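Local structure of Serine/threonine-protein kinase-like protein ACR4 (Arabidopsis thaliana, 7A0J) at residues 245-248 with 253-256; 273-276 with 281-284. The protein acts as a plasma-membrane receptor kinase that responds to the CLE40 peptide and controls formative cell divisions in root meristems, this chain being its extracellular beta-propeller domain. All coordinates share one frame; numbering follows the deposited sequence.

Interaction 1. Residues 245-248 with 253-256; sequences GIKR and AVCW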
# COMPACT_ATOMS: atom_id res chain seq x y z
N GLY A 245 -10.13 7.63 4.45
CA GLY A 245 -9.27 7.99 5.60
C GLY A 245 -9.98 7.73 6.91
O GLY A 245 -11.22 7.59 6.91
N ILE A 246 -9.20 7.66 8.00
CA ILE A 246 -9.70 7.58 9.40
C ILE A 246 -9.52 8.96 10.03
O ILE A 246 -8.37 9.44 10.07
CB ILE A 246 -8.96 6.47 10.17
CG1 ILE A 246 -9.20 5.09 9.53
CG2 ILE A 246 -9.33 6.48 11.65
CD1 ILE A 246 -8.37 3.98 10.13
N LYS A 247 -10.61 9.59 10.49
CA LYS A 247 -10.60 10.89 11.21
C LYS A 247 -9.96 10.68 12.59
O LYS A 247 -10.29 9.68 13.23
CB LYS A 247 -12.02 11.45 11.35
CG LYS A 247 -12.72 11.80 10.05
CD LYS A 247 -14.10 12.37 10.26
CE LYS A 247 -14.82 12.71 8.97
NZ LYS A 247 -16.12 13.37 9.23
N ARG A 248 -9.09 11.59 13.01
CA ARG A 248 -8.28 11.45 14.25
C ARG A 248 -9.17 11.48 15.49
O ARG A 248 -8.86 10.75 16.46
CB ARG A 248 -7.22 12.56 14.34
CG ARG A 248 -6.26 12.39 15.51
CD ARG A 248 -5.02 13.25 15.35
NE ARG A 248 -5.33 14.67 15.48
CZ ARG A 248 -4.55 15.66 15.06
NH1 ARG A 248 -3.40 15.40 14.45
NH2 ARG A 248 -4.93 16.91 15.23
N ALA A 253 -14.42 6.19 9.56
CA ALA A 253 -14.04 6.11 8.13
C ALA A 253 -14.81 7.17 7.35
O ALA A 253 -16.01 7.35 7.60
CB ALA A 253 -14.32 4.72 7.60
N VAL A 254 -14.12 7.86 6.43
CA VAL A 254 -14.72 8.80 5.44
C VAL A 254 -14.04 8.54 4.09
O VAL A 254 -12.80 8.39 4.08
CB VAL A 254 -14.59 10.27 5.89
CG1 VAL A 254 -13.15 10.66 6.20
CG2 VAL A 254 -15.19 11.23 4.87
N CYS A 255 -14.83 8.47 3.01
CA CYS A 255 -14.36 8.23 1.62
C CYS A 255 -14.84 9.36 0.71
O CYS A 255 -15.88 9.98 1.02
CB CYS A 255 -14.84 6.88 1.10
SG CYS A 255 -14.28 5.48 2.10
N TRP A 256 -14.10 9.62 -0.37
CA TRP A 256 -14.38 10.69 -1.36
C TRP A 256 -13.72 10.33 -2.70
O TRP A 256 -12.78 9.52 -2.69
CB TRP A 256 -13.87 12.04 -0.83
CG TRP A 256 -12.39 12.11 -0.67
CD1 TRP A 256 -11.49 12.58 -1.58
CD2 TRP A 256 -11.61 11.67 0.46
NE1 TRP A 256 -10.21 12.48 -1.10
CE2 TRP A 256 -10.26 11.92 0.15
CE3 TRP A 256 -11.93 11.10 1.70
CZ2 TRP A 256 -9.22 11.62 1.04
CZ3 TRP A 256 -10.90 10.80 2.57
CH2 TRP A 256 -9.57 11.05 2.25
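Lys247 lays its aliphatic chain across the CG1 branch of Val254, and this is the main side-chain meeting of the pair. From its CB the lysine sets out with CG beside the backbone N (chi1 -64°), and that methylene lies 4.0 Å from Val254 CG1. The chain then runs fully extended through CD, so that Lys247 CE comes down on the same methyl, 3.8 Å from Val254 CG1, and also touches Val254 CB at 3.9 Å. The two side chains cross at about a right angle. At the tip, NZ passes the valine and makes a long, weak ion pair with Glu231.

Between the two backbones, Gly245 and Val254 form an antiparallel hydrogen-bonded pair. Gly245 N donates a hydrogen bond to Val254 O (2.8 Å), and Val254 N donates one to Gly245 O (3.0 Å). Gly245 O also takes a CA-H...O contact from Ala253 CA at 3.4 Å. Trp256 brings its six-membered ring obliquely to the glycine, CZ3 lying 3.8 Å from Gly245 N.

The short strand segments run antiparallel at 135° to each other, so the hairpin is strongly twisted. They belong to the sixth of seven repeats. Strand 242-247 is the middle of its sheet, bonded on its other edge to strand 233-238 through Ile246, while the Cys244-Cys255 disulfide ties it to strand 253-257. Trp256 packs on Leu233, and Ala253 and Cys255 rest against Trp296 of the next repeat's strand 294-297.

Interaction 2. Residues 273-276 with 281-284; sequences YDLA and FTCG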
# COMPACT_ATOMS: atom_id res chain seq x y z
N TYR A 273 -9.04 1.16 13.41
CA TYR A 273 -7.66 1.55 13.77
C TYR A 273 -6.77 1.55 12.52
O TYR A 273 -5.65 2.08 12.61
CB TYR A 273 -7.11 0.67 14.90
CG TYR A 273 -6.61 -0.70 14.51
CD1 TYR A 273 -5.37 -0.88 13.93
CD2 TYR A 273 -7.37 -1.83 14.77
CE1 TYR A 273 -4.90 -2.14 13.58
CE2 TYR A 273 -6.92 -3.10 14.44
CZ TYR A 273 -5.68 -3.25 13.84
OH TYR A 273 -5.22 -4.50 13.51
N ASP A 274 -7.25 1.01 11.39
CA ASP A 274 -6.51 1.00 10.10
C ASP A 274 -7.46 0.67 8.94
O ASP A 274 -8.51 0.05 9.19
CB ASP A 274 -5.33 0.03 10.15
CG ASP A 274 -4.18 0.39 9.23
OD1 ASP A 274 -4.34 1.35 8.44
OD2 ASP A 274 -3.14 -0.28 9.31
N LEU A 275 -7.09 1.09 7.72
CA LEU A 275 -7.83 0.82 6.46
C LEU A 275 -6.87 0.21 5.43
O LEU A 275 -5.65 0.43 5.54
CB LEU A 275 -8.42 2.12 5.90
CG LEU A 275 -9.53 2.77 6.71
CD1 LEU A 275 -10.03 4.03 6.01
CD2 LEU A 275 -10.68 1.81 6.96
N ALA A 276 -7.43 -0.54 4.47
CA ALA A 276 -6.76 -1.01 3.23
C ALA A 276 -7.73 -0.80 2.06
O ALA A 276 -8.95 -0.92 2.27
CB ALA A 276 -6.36 -2.45 3.37
N PHE A 281 -13.08 -1.26 -3.73
CA PHE A 281 -13.57 -1.59 -2.37
C PHE A 281 -12.48 -1.32 -1.33
O PHE A 281 -11.28 -1.43 -1.65
CB PHE A 281 -14.04 -3.05 -2.31
CG PHE A 281 -12.97 -4.06 -2.62
CD1 PHE A 281 -12.66 -4.37 -3.93
CD2 PHE A 281 -12.27 -4.69 -1.60
CE1 PHE A 281 -11.67 -5.29 -4.22
CE2 PHE A 281 -11.28 -5.61 -1.89
CZ PHE A 281 -10.98 -5.91 -3.20
N THR A 282 -12.92 -0.98 -0.11
CA THR A 282 -12.07 -0.67 1.06
C THR A 282 -12.44 -1.62 2.20
O THR A 282 -13.64 -1.95 2.32
CB THR A 282 -12.23 0.80 1.48
OG1 THR A 282 -11.80 1.60 0.37
CG2 THR A 282 -11.46 1.18 2.72
N CYS A 283 -11.45 -2.04 2.99
CA CYS A 283 -11.63 -2.85 4.22
C CYS A 283 -11.02 -2.11 5.41
O CYS A 283 -9.95 -1.49 5.23
CB CYS A 283 -11.00 -4.23 4.06
SG CYS A 283 -11.68 -5.17 2.67
N GLY A 284 -11.70 -2.15 6.56
CA GLY A 284 -11.21 -1.60 7.84
C GLY A 284 -11.14 -2.69 8.89
O GLY A 284 -11.92 -3.66 8.80
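Ala276 O is met by three groups from residues 281-284. Cys283 N donates the hydrogen bond proper to Ala276 O, at 2.8 Å. Thr282 CA adds a CA-H...O contact of 3.4 Å to the same oxygen, and the methyl Thr282 CG2 closes in to 3.3 Å. That methyl stands anti to its own backbone N, whereas OG1 lies beside the N (chi1 -62°). The threonine thus divides its branches: carbon faces the alanine carbonyl, and the hydroxyl is hydrogen-bonded to Tyr242 OH. The other carbonyl of the pair, Cys283 O, accepts the N-H of Ala276, its N also at 2.8 Å, and takes a CA-H...O contact from Leu275 CA.

Ala276 and Cys283 are therefore a hydrogen-bonded antiparallel pair, followed by the non-hydrogen-bonded pair of Leu275 and Gly284. The hairpin belongs to the seventh repeat, the last blade of a beta-propeller built from related small antiparallel sheets; its short strand segments run at 153° to each other. Its two faces look onto different neighbours. On the side of Ala276 and Cys283 lies Ile9 of strand 7-10, so the end of the chain packs against its beginning as the ring closes. On the side of Leu275 and Thr282 lies strand 242-247, with Cys244 touched by both. Cys283 is bonded further to Cys295, tying strand 281-285 to strand 294-297.

Leu275 sets CD2 against the backbone of Gly284, 3.6 Å from its CA, where no side chain intervenes. One residue earlier, Asp274 folds its carboxylate onto its own strand: OD1 accepts a bent hydrogen bond from Leu275 N at 2.9 Å, on the anti side and out of the carboxylate plane. Asp274 O meanwhile takes a CA-H...O contact from Gly284 CA.

Interactions 1 and 2 show how consecutive propeller blades pack mainly through Ile246 and Leu275, with Gly245, Tyr273 and Asp274 at their sides. Their centres lie about 10 Å apart, and Ile246 of interaction 1 reaches Asp274 and Leu275. Ile246 CD1 comes to 3.4 Å from Asp274 N, while Ile246 CG1 packs 3.7 Å from Leu275 CG. Leu275 CD1 turns to the other hairpin, 3.8 Å from Gly245 C, while CD2 stays within its own. The kinase active site lies elsewhere in the receptor. A 1,2-ethanediol, probably from the crystallisation liquor, lies about 3 Å from the Trp256 side chain (nearest atoms).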